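Local atomic coordinates of capsid polyprotein (Turkey astrovirus 2, PDB entry 3TS3), a protein that probably self-assembles into the icosahedral T=3 immature capsid of the virus, the chain here being its globular P2 projection (spike) domain. Residues 46-52 / 73-79; 53-57 / 68-73; 133-137 / 156-160. One frame throughout, in Å; residues are numbered along the deposited sequence.

Interaction 1 (46-52 / 73-79); sequences SRYNNQI and AASWWNI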
loop_
_atom_site.group_PDB
_atom_site.type_symbol
_atom_site.label_atom_id
_atom_site.label_comp_id
_atom_site.label_asym_id
_atom_site.label_seq_id
_atom_site.Cartn_x
_atom_site.Cartn_y
_atom_site.Cartn_z
ATOM N N SER C 46 -12.073 -5.231 17.148
ATOM C CA SER C 46 -11.238 -5.726 16.056
ATOM C C SER C 46 -10.360 -6.930 16.353
ATOM O O SER C 46 -10.207 -7.801 15.518
ATOM C CB SER C 46 -10.393 -4.591 15.486
ATOM O OG SER C 46 -11.222 -3.677 14.793
ATOM N N ARG C 47 -9.777 -6.961 17.540
ATOM C CA ARG C 47 -8.840 -8.020 17.890
ATOM C C ARG C 47 -9.500 -9.152 18.663
ATOM O O ARG C 47 -10.065 -8.946 19.721
ATOM C CB ARG C 47 -7.696 -7.435 18.716
ATOM C CG ARG C 47 -6.565 -8.415 19.021
ATOM C CD ARG C 47 -5.564 -7.822 19.990
ATOM N NE ARG C 47 -6.185 -7.563 21.280
ATOM C CZ ARG C 47 -5.536 -7.157 22.360
ATOM N NH1 ARG C 47 -4.231 -6.968 22.325
ATOM N NH2 ARG C 47 -6.198 -6.944 23.481
ATOM N N TYR C 48 -9.409 -10.349 18.099
ATOM C CA TYR C 48 -9.938 -11.551 18.718
ATOM C C TYR C 48 -8.803 -12.554 18.907
ATOM O O TYR C 48 -8.084 -12.870 17.975
ATOM C CB TYR C 48 -11.046 -12.143 17.841
ATOM C CG TYR C 48 -11.608 -13.436 18.356
ATOM C CD1 TYR C 48 -12.524 -13.454 19.392
ATOM C CD2 TYR C 48 -11.224 -14.640 17.800
ATOM C CE1 TYR C 48 -13.032 -14.634 19.862
ATOM C CE2 TYR C 48 -11.727 -15.824 18.268
ATOM C CZ TYR C 48 -12.632 -15.816 19.291
ATOM O OH TYR C 48 -13.140 -16.999 19.753
ATOM N N ASN C 49 -8.655 -13.033 20.132
ATOM C CA ASN C 49 -7.577 -13.945 20.483
ATOM C C ASN C 49 -8.052 -15.349 20.885
ATOM O O ASN C 49 -8.504 -15.575 22.000
ATOM C CB ASN C 49 -6.773 -13.302 21.620
ATOM C CG ASN C 49 -5.661 -14.175 22.148
ATOM O OD1 ASN C 49 -5.384 -14.160 23.341
ATOM N ND2 ASN C 49 -4.999 -14.912 21.265
ATOM N N ASN C 50 -7.981 -16.270 19.934
ATOM C CA ASN C 50 -8.145 -17.691 20.187
ATOM C C ASN C 50 -7.565 -18.521 19.046
ATOM O O ASN C 50 -7.733 -18.183 17.896
ATOM C CB ASN C 50 -9.613 -18.043 20.416
ATOM C CG ASN C 50 -9.788 -19.424 21.008
ATOM O OD1 ASN C 50 -9.072 -19.810 21.914
ATOM N ND2 ASN C 50 -10.755 -20.161 20.499
ATOM N N GLN C 51 -6.918 -19.630 19.365
ATOM C CA GLN C 51 -6.407 -20.490 18.313
ATOM C C GLN C 51 -7.543 -21.185 17.571
ATOM O O GLN C 51 -8.394 -21.819 18.181
ATOM C CB GLN C 51 -5.493 -21.551 18.920
ATOM C CG GLN C 51 -5.104 -22.659 17.968
ATOM C CD GLN C 51 -4.086 -22.224 16.951
ATOM O OE1 GLN C 51 -3.447 -21.191 17.098
ATOM N NE2 GLN C 51 -3.916 -23.030 15.913
ATOM N N ILE C 52 -7.525 -21.075 16.250
ATOM C CA ILE C 52 -8.435 -21.799 15.390
ATOM C C ILE C 52 -7.583 -22.610 14.425
ATOM O O ILE C 52 -6.752 -22.062 13.721
ATOM C CB ILE C 52 -9.373 -20.850 14.607
ATOM C CG1 ILE C 52 -10.129 -19.927 15.567
ATOM C CG2 ILE C 52 -10.359 -21.640 13.765
ATOM C CD1 ILE C 52 -10.988 -18.890 14.866
ATOM N N ALA C 73 -3.905 -21.606 10.110
ATOM C CA ALA C 73 -4.213 -21.696 11.530
ATOM C C ALA C 73 -3.557 -20.512 12.220
ATOM O O ALA C 73 -2.449 -20.137 11.873
ATOM C CB ALA C 73 -3.662 -22.996 12.106
ATOM N N ALA C 74 -4.257 -19.912 13.180
ATOM C CA ALA C 74 -3.746 -18.744 13.889
ATOM C C ALA C 74 -4.439 -18.518 15.228
ATOM O O ALA C 74 -5.502 -19.056 15.469
ATOM C CB ALA C 74 -3.881 -17.505 13.021
ATOM N N SER C 75 -3.818 -17.721 16.090
ATOM C CA SER C 75 -4.409 -17.347 17.374
ATOM C C SER C 75 -4.867 -15.886 17.445
ATOM O O SER C 75 -5.540 -15.499 18.383
ATOM C CB SER C 75 -3.430 -17.626 18.520
ATOM O OG SER C 75 -3.223 -19.015 18.712
ATOM N N TRP C 76 -4.465 -15.073 16.475
ATOM C CA TRP C 76 -4.825 -13.658 16.476
ATOM C C TRP C 76 -5.612 -13.285 15.218
ATOM O O TRP C 76 -5.111 -13.349 14.112
ATOM C CB TRP C 76 -3.572 -12.795 16.640
ATOM C CG TRP C 76 -2.857 -13.046 17.946
ATOM C CD1 TRP C 76 -1.815 -13.901 18.161
ATOM C CD2 TRP C 76 -3.143 -12.441 19.211
ATOM N NE1 TRP C 76 -1.440 -13.866 19.478
ATOM C CE2 TRP C 76 -2.230 -12.968 20.141
ATOM C CE3 TRP C 76 -4.077 -11.495 19.647
ATOM C CZ2 TRP C 76 -2.231 -12.593 21.474
ATOM C CZ3 TRP C 76 -4.069 -11.123 20.975
ATOM C CH2 TRP C 76 -3.152 -11.667 21.870
ATOM N N TRP C 77 -6.859 -12.900 15.434
ATOM C CA TRP C 77 -7.806 -12.641 14.370
ATOM C C TRP C 77 -8.193 -11.177 14.369
ATOM O O TRP C 77 -8.431 -10.598 15.404
ATOM C CB TRP C 77 -9.011 -13.570 14.534
ATOM C CG TRP C 77 -8.562 -14.985 14.434
ATOM C CD1 TRP C 77 -8.237 -15.820 15.460
ATOM C CD2 TRP C 77 -8.315 -15.713 13.229
ATOM N NE1 TRP C 77 -7.830 -17.036 14.967
ATOM C CE2 TRP C 77 -7.872 -16.994 13.598
ATOM C CE3 TRP C 77 -8.446 -15.413 11.874
ATOM C CZ2 TRP C 77 -7.543 -17.962 12.657
ATOM C CZ3 TRP C 77 -8.130 -16.370 10.952
ATOM C CH2 TRP C 77 -7.690 -17.633 11.342
ATOM N N ASN C 78 -8.194 -10.586 13.190
ATOM C CA ASN C 78 -8.393 -9.161 13.064
ATOM C C ASN C 78 -9.523 -8.799 12.122
ATOM O O ASN C 78 -9.539 -9.222 10.992
ATOM C CB ASN C 78 -7.084 -8.539 12.580
ATOM C CG ASN C 78 -5.914 -8.914 13.463
ATOM O OD1 ASN C 78 -5.695 -8.305 14.488
ATOM N ND2 ASN C 78 -5.170 -9.931 13.069
ATOM N N ILE C 79 -10.465 -8.009 12.622
ATOM C CA ILE C 79 -11.559 -7.507 11.818
ATOM C C ILE C 79 -11.340 -6.000 11.706
ATOM O O ILE C 79 -11.626 -5.257 12.637
ATOM C CB ILE C 79 -12.902 -7.789 12.514
ATOM C CG1 ILE C 79 -13.017 -9.272 12.862
ATOM C CG2 ILE C 79 -14.061 -7.370 11.642
ATOM C CD1 ILE C 79 -14.177 -9.613 13.769
#
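An antiparallel strand pair with a beta bulge joins 46-52 to 73-79; strands 47-52 and 76-79 belong to the large antiparallel sheet of the spike domain, their axes approaching to 4.8 Å with 155° between N-to-C directions. Along 73-79, Ala74, before the corner, is a hydrogen-bonded partner of Ile52: Ile52 N donates to Ala74 O at 3.0 Å, and Ala74 N returns a weak bond to Ile52 O at 3.3 Å. At Ser75 the chain turns that corner; Ser75 O accepts a hydrogen bond from Asn49 ND2 at 3.0 Å, and the one-residue register slip between Asn49 and Ile52 marks the bulge. Trp76 pairs with Asn49, whose CB sits 4.0 Å from the centroid of the Trp76 six-membered ring, a CH-pi contact over the face. Trp77 forms the regular hydrogen-bonded pair with Tyr48, while its indole receives Ile52 CD1, 4.0 Å from the five-membered-ring centroid. Asn78 opposes Arg47 in a non-hydrogen-bonded pair, but their polar ends have other partners, Tyr179 and Asp174 respectively. On its other edge, strand 76-81 pairs with strand 164-171. Ile79 closes the ladder: its N donates to Ser46 O at 2.9 Å, and Ser46 OG donates to Ile79 O at 2.7 Å.

Interaction 2 (53-57 / 68-73); sequences TIPSI and LFLLDA. Unlike the reference sequence in segment 53-57: Ile54 (reference Thr). Unlike the reference sequence in segment 68-73: Leu68 (reference Ser).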
loop_
_atom_site.group_PDB
_atom_site.type_symbol
_atom_site.label_atom_id
_atom_site.label_comp_id
_atom_site.label_asym_id
_atom_site.label_seq_id
_atom_site.Cartn_x
_atom_site.Cartn_y
_atom_site.Cartn_z
ATOM N N THR C 53 -7.765 -23.926 14.432
ATOM C CA THR C 53 -6.745 -24.818 13.740
ATOM C C THR C 53 -7.078 -25.103 12.283
ATOM O O THR C 53 -6.156 -25.213 11.485
ATOM C CB THR C 53 -6.673 -26.193 14.430
ATOM O OG1 THR C 53 -7.997 -26.722 14.575
ATOM C CG2 THR C 53 -5.992 -26.080 15.795
ATOM N N ILE C 54 -8.357 -25.130 11.938
ATOM C CA ILE C 54 -8.733 -25.318 10.545
ATOM C C ILE C 54 -9.762 -24.269 10.162
ATOM O O ILE C 54 -10.900 -24.573 9.856
ATOM C CB ILE C 54 -9.309 -26.729 10.314
ATOM C CG1 ILE C 54 -8.397 -27.771 10.958
ATOM C CG2 ILE C 54 -9.465 -27.015 8.825
ATOM C CD1 ILE C 54 -8.924 -29.155 10.850
ATOM N N PRO C 55 -9.333 -23.018 10.178
ATOM C CA PRO C 55 -10.219 -21.917 9.800
ATOM C C PRO C 55 -10.547 -21.907 8.304
ATOM O O PRO C 55 -9.728 -22.305 7.488
ATOM C CB PRO C 55 -9.402 -20.677 10.174
ATOM C CG PRO C 55 -7.987 -21.120 10.038
ATOM C CD PRO C 55 -7.987 -22.544 10.539
ATOM N N SER C 56 -11.747 -21.449 7.970
ATOM C CA SER C 56 -12.164 -21.312 6.584
ATOM C C SER C 56 -13.129 -20.156 6.423
ATOM O O SER C 56 -13.738 -19.716 7.385
ATOM C CB SER C 56 -12.845 -22.587 6.087
ATOM O OG SER C 56 -14.168 -22.676 6.581
ATOM N N ILE C 57 -13.272 -19.696 5.188
ATOM C CA ILE C 57 -14.290 -18.728 4.846
ATOM C C ILE C 57 -15.231 -19.432 3.865
ATOM O O ILE C 57 -14.800 -19.924 2.841
ATOM C CB ILE C 57 -13.682 -17.495 4.163
ATOM C CG1 ILE C 57 -12.771 -16.727 5.133
ATOM C CG2 ILE C 57 -14.784 -16.581 3.638
ATOM C CD1 ILE C 57 -13.453 -16.250 6.395
ATOM N N LEU C 68 -15.912 -23.499 0.366
ATOM C CA LEU C 68 -15.064 -22.677 1.221
ATOM C C LEU C 68 -13.653 -22.507 0.674
ATOM O O LEU C 68 -13.236 -23.227 -0.224
ATOM C CB LEU C 68 -14.978 -23.305 2.609
ATOM C CG LEU C 68 -14.330 -24.694 2.637
ATOM C CD1 LEU C 68 -12.814 -24.601 2.554
ATOM C CD2 LEU C 68 -14.725 -25.463 3.874
ATOM N N PHE C 69 -12.930 -21.548 1.241
ATOM C CA PHE C 69 -11.494 -21.445 1.056
ATOM C C PHE C 69 -10.810 -21.467 2.425
ATOM O O PHE C 69 -11.252 -20.807 3.347
ATOM C CB PHE C 69 -11.041 -20.300 0.118
ATOM C CG PHE C 69 -11.382 -18.894 0.574
ATOM C CD1 PHE C 69 -10.495 -18.163 1.339
ATOM C CD2 PHE C 69 -12.533 -18.271 0.136
ATOM C CE1 PHE C 69 -10.780 -16.862 1.711
ATOM C CE2 PHE C 69 -12.821 -16.967 0.500
ATOM C CZ PHE C 69 -11.943 -16.263 1.288
ATOM N N LEU C 70 -9.781 -22.293 2.559
ATOM C CA LEU C 70 -9.067 -22.449 3.818
ATOM C C LEU C 70 -8.142 -21.287 4.155
ATOM O O LEU C 70 -7.603 -20.652 3.275
ATOM C CB LEU C 70 -8.268 -23.753 3.821
ATOM C CG LEU C 70 -9.044 -25.055 3.648
ATOM C CD1 LEU C 70 -8.074 -26.180 3.367
ATOM C CD2 LEU C 70 -9.860 -25.356 4.889
ATOM N N LEU C 71 -7.946 -21.050 5.445
ATOM C CA LEU C 71 -7.032 -20.024 5.937
ATOM C C LEU C 71 -5.975 -20.694 6.800
ATOM O O LEU C 71 -6.133 -21.832 7.194
ATOM C CB LEU C 71 -7.761 -18.980 6.778
ATOM C CG LEU C 71 -8.872 -18.146 6.152
ATOM C CD1 LEU C 71 -9.365 -17.152 7.188
ATOM C CD2 LEU C 71 -8.415 -17.430 4.904
ATOM N N ASP C 72 -4.891 -19.986 7.074
ATOM C CA ASP C 72 -3.845 -20.510 7.942
ATOM C C ASP C 72 -4.314 -20.569 9.391
ATOM O O ASP C 72 -5.014 -19.683 9.850
ATOM C CB ASP C 72 -2.587 -19.644 7.856
ATOM C CG ASP C 72 -1.934 -19.696 6.495
ATOM O OD1 ASP C 72 -1.472 -20.775 6.090
ATOM O OD2 ASP C 72 -1.871 -18.656 5.828
ATOM N N ALA C 73 -3.905 -21.606 10.110
ATOM C CA ALA C 73 -4.213 -21.696 11.530
ATOM C C ALA C 73 -3.557 -20.512 12.220
ATOM O O ALA C 73 -2.449 -20.137 11.873
ATOM C CB ALA C 73 -3.662 -22.996 12.106
HETATM O O HOH W 1 -7.594 -24.156 7.477
#
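The two segments run 148° apart end to end and form the open-end side of a beta hairpin, strands 56-59 and 67-70, a two-stranded antiparallel sheet. Ile57 and Phe69 make its hydrogen-bonded pair, with Ile57 N to Phe69 O at 3.0 Å and Phe69 N to Ile57 O at 2.9 Å; Ser56 and Leu70 are the adjacent non-hydrogen-bonded pair, CA to CA 4.3 Å. One further backbone bond, Leu71 N to Pro55 O at 3.0 Å, carries the pairing past the strand ends. Among the side chains, Ile57 CB lies 3.8 Å from the centroid of the Phe69 ring, 20° off its normal, which defines a CH-pi contact over the face. Ile57 CG1 also meets Leu71 CD1 at 4.0 Å, and both residues pack on Phe168 of strand 164-171, so the hairpin's apolar face rests against the larger sheet. Pro55 CG packs on Leu71 CB at 3.9 Å. A water bridges the two segments beside the last direct bond, its O lying 2.8 Å from Pro55 O and 2.8 Å from Leu71 O and donating to both.

Interaction 3 (133-137 / 156-160); sequences QRLNL and LFYRT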
loop_
_atom_site.group_PDB
_atom_site.type_symbol
_atom_site.label_atom_id
_atom_site.label_comp_id
_atom_site.label_asym_id
_atom_site.label_seq_id
_atom_site.Cartn_x
_atom_site.Cartn_y
_atom_site.Cartn_z
ATOM N N GLN C 133 -19.702 -13.990 15.431
ATOM C CA GLN C 133 -20.557 -12.957 15.997
ATOM C C GLN C 133 -19.938 -11.585 15.779
ATOM O O GLN C 133 -20.621 -10.642 15.412
ATOM C CB GLN C 133 -20.735 -13.194 17.498
ATOM C CG GLN C 133 -21.880 -12.442 18.140
ATOM C CD GLN C 133 -23.162 -13.249 18.142
ATOM O OE1 GLN C 133 -23.510 -13.889 17.153
ATOM N NE2 GLN C 133 -23.872 -13.226 19.268
ATOM N N ARG C 134 -18.634 -11.477 16.003
ATOM C CA ARG C 134 -17.928 -10.216 15.792
ATOM C C ARG C 134 -17.940 -9.763 14.342
ATOM O O ARG C 134 -18.038 -8.582 14.057
ATOM C CB ARG C 134 -16.494 -10.295 16.278
ATOM C CG ARG C 134 -16.391 -10.439 17.751
ATOM C CD ARG C 134 -15.310 -9.557 18.274
ATOM N NE ARG C 134 -15.061 -9.808 19.682
ATOM C CZ ARG C 134 -13.888 -9.630 20.256
ATOM N NH1 ARG C 134 -12.869 -9.197 19.536
ATOM N NH2 ARG C 134 -13.732 -9.887 21.540
ATOM N N LEU C 135 -17.834 -10.708 13.428
ATOM C CA LEU C 135 -17.836 -10.362 12.024
ATOM C C LEU C 135 -19.151 -9.689 11.675
ATOM O O LEU C 135 -19.177 -8.782 10.856
ATOM C CB LEU C 135 -17.593 -11.583 11.154
ATOM C CG LEU C 135 -16.121 -11.964 11.062
ATOM C CD1 LEU C 135 -15.985 -13.315 10.407
ATOM C CD2 LEU C 135 -15.358 -10.898 10.299
ATOM N N ASN C 136 -20.239 -10.135 12.297
ATOM C CA ASN C 136 -21.540 -9.517 12.071
ATOM C C ASN C 136 -21.928 -9.423 10.596
ATOM O O ASN C 136 -22.335 -8.382 10.113
ATOM C CB ASN C 136 -21.605 -8.146 12.729
ATOM C CG ASN C 136 -23.010 -7.602 12.785
ATOM O OD1 ASN C 136 -23.970 -8.355 12.825
ATOM N ND2 ASN C 136 -23.132 -6.288 12.789
ATOM N N LEU C 137 -21.800 -10.535 9.899
ATOM C CA LEU C 137 -22.119 -10.601 8.490
ATOM C C LEU C 137 -23.494 -11.204 8.264
ATOM O O LEU C 137 -24.049 -11.854 9.142
ATOM C CB LEU C 137 -21.065 -11.418 7.744
ATOM C CG LEU C 137 -19.631 -10.889 7.738
ATOM C CD1 LEU C 137 -18.662 -11.972 7.305
ATOM C CD2 LEU C 137 -19.481 -9.647 6.871
ATOM N N LEU C 156 -11.865 -10.140 2.104
ATOM C CA LEU C 156 -12.424 -8.800 2.136
ATOM C C LEU C 156 -13.933 -8.964 2.004
ATOM O O LEU C 156 -14.414 -9.562 1.052
ATOM C CB LEU C 156 -11.881 -7.943 0.992
ATOM C CG LEU C 156 -12.466 -6.537 0.804
ATOM C CD1 LEU C 156 -12.155 -5.635 1.977
ATOM C CD2 LEU C 156 -11.944 -5.926 -0.484
ATOM N N PHE C 157 -14.665 -8.434 2.975
ATOM C CA PHE C 157 -16.111 -8.524 2.975
ATOM C C PHE C 157 -16.703 -7.142 2.762
ATOM O O PHE C 157 -16.082 -6.139 3.069
ATOM C CB PHE C 157 -16.638 -8.995 4.336
ATOM C CG PHE C 157 -16.230 -10.386 4.738
ATOM C CD1 PHE C 157 -16.895 -11.491 4.243
ATOM C CD2 PHE C 157 -15.239 -10.581 5.677
ATOM C CE1 PHE C 157 -16.539 -12.762 4.639
ATOM C CE2 PHE C 157 -14.887 -11.845 6.077
ATOM C CZ PHE C 157 -15.537 -12.935 5.554
ATOM N N TYR C 158 -17.922 -7.108 2.244
ATOM C CA TYR C 158 -18.702 -5.891 2.260
ATOM C C TYR C 158 -19.883 -6.206 3.169
ATOM O O TYR C 158 -20.743 -7.004 2.813
ATOM C CB TYR C 158 -19.167 -5.497 0.862
ATOM C CG TYR C 158 -19.903 -4.172 0.815
ATOM C CD1 TYR C 158 -19.281 -3.005 1.192
ATOM C CD2 TYR C 158 -21.207 -4.101 0.381
ATOM C CE1 TYR C 158 -19.940 -1.801 1.156
ATOM C CE2 TYR C 158 -21.875 -2.901 0.338
ATOM C CZ TYR C 158 -21.237 -1.749 0.724
ATOM O OH TYR C 158 -21.900 -0.545 0.683
ATOM N N ARG C 159 -19.920 -5.570 4.337
ATOM C CA ARG C 159 -21.021 -5.787 5.267
ATOM C C ARG C 159 -22.108 -4.800 4.880
ATOM O O ARG C 159 -22.073 -3.637 5.243
ATOM C CB ARG C 159 -20.574 -5.564 6.713
ATOM C CG ARG C 159 -21.639 -5.914 7.753
ATOM C CD ARG C 159 -21.311 -5.390 9.150
ATOM N NE ARG C 159 -20.160 -6.044 9.759
ATOM C CZ ARG C 159 -19.140 -5.410 10.322
ATOM N NH1 ARG C 159 -19.103 -4.086 10.354
ATOM N NH2 ARG C 159 -18.151 -6.109 10.851
ATOM N N THR C 160 -23.088 -5.302 4.148
ATOM C CA THR C 160 -24.133 -4.486 3.554
ATOM C C THR C 160 -24.954 -3.721 4.581
ATOM O O THR C 160 -25.398 -2.623 4.308
ATOM C CB THR C 160 -25.068 -5.319 2.658
ATOM O OG1 THR C 160 -25.725 -6.314 3.440
ATOM C CG2 THR C 160 -24.279 -6.010 1.572
#
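Leu137 lays its CD1 over the face of the Phe157 ring, 3.5 Å from the centroid and only 13° off the normal, a CH-pi contact by both measures. It is the apolar half of a helix-to-sheet junction in the spike domain, where the C-terminal end of helix 129-135 meets strand 153-159 of the large antiparallel sheet. Leu135 adds a looser touch, CD2 to Phe157 CE2 at 4.4 Å. Leu135 and Phe157 also both contact Phe168 of the neighbouring strand 164-171, which extends the apolar cluster across the sheet.

Asn136, with a positive phi of 53°, is the first residue to leave helical geometry, and the helix ends there. The carbonyl of Leu135, in the last turn with no further helical NH to accept, is taken up by the strand. Phe157 and Arg159, two residues apart, both direct their CA-to-CB bonds toward the helix end, whereas Tyr158 between them points away. The closest CA atoms across the segments are those of Leu137 and Arg159, 5.9 Å apart. No backbone-to-backbone hydrogen bond links the segments; side chains from both, and the Leu135 carbonyl, make the contact. The guanidinium of Arg159 faces two ways. Its NH1 forms a salt bridge with Asp162, while toward the helix Leu135 O is a bifurcated acceptor: Arg159 NE donates to Leu135 O at 3.1 Å, and Arg159 NH2 donates to Leu135 O at 2.9 Å.

Along the chain, interaction 2 falls between the two segments of interaction 1: strand 47-52 leads into 56-59, and 67-70 leads back into 76-81, with Ala73 common to both contacts. Their centres are 12 Å apart, and the Trp77 indole bridges them, Trp77 CH2 lying 3.7 Å from Pro55 CB. Interaction 3 follows later in sequence, its centre 15 Å from that of interaction 1 and 17 Å from that of interaction 2. Interactions 1 and 3 reach the same large sheet; Arg47 O and Arg134 NH1, 2.8 Å apart, form a probable hydrogen bond between them. Ile57 CD1 to Phe157 CZ, 4.0 Å, ties the hairpin to interaction 3. The three contacts thus join large sheet, separate hairpin and helix end within the globular P2 spike domain.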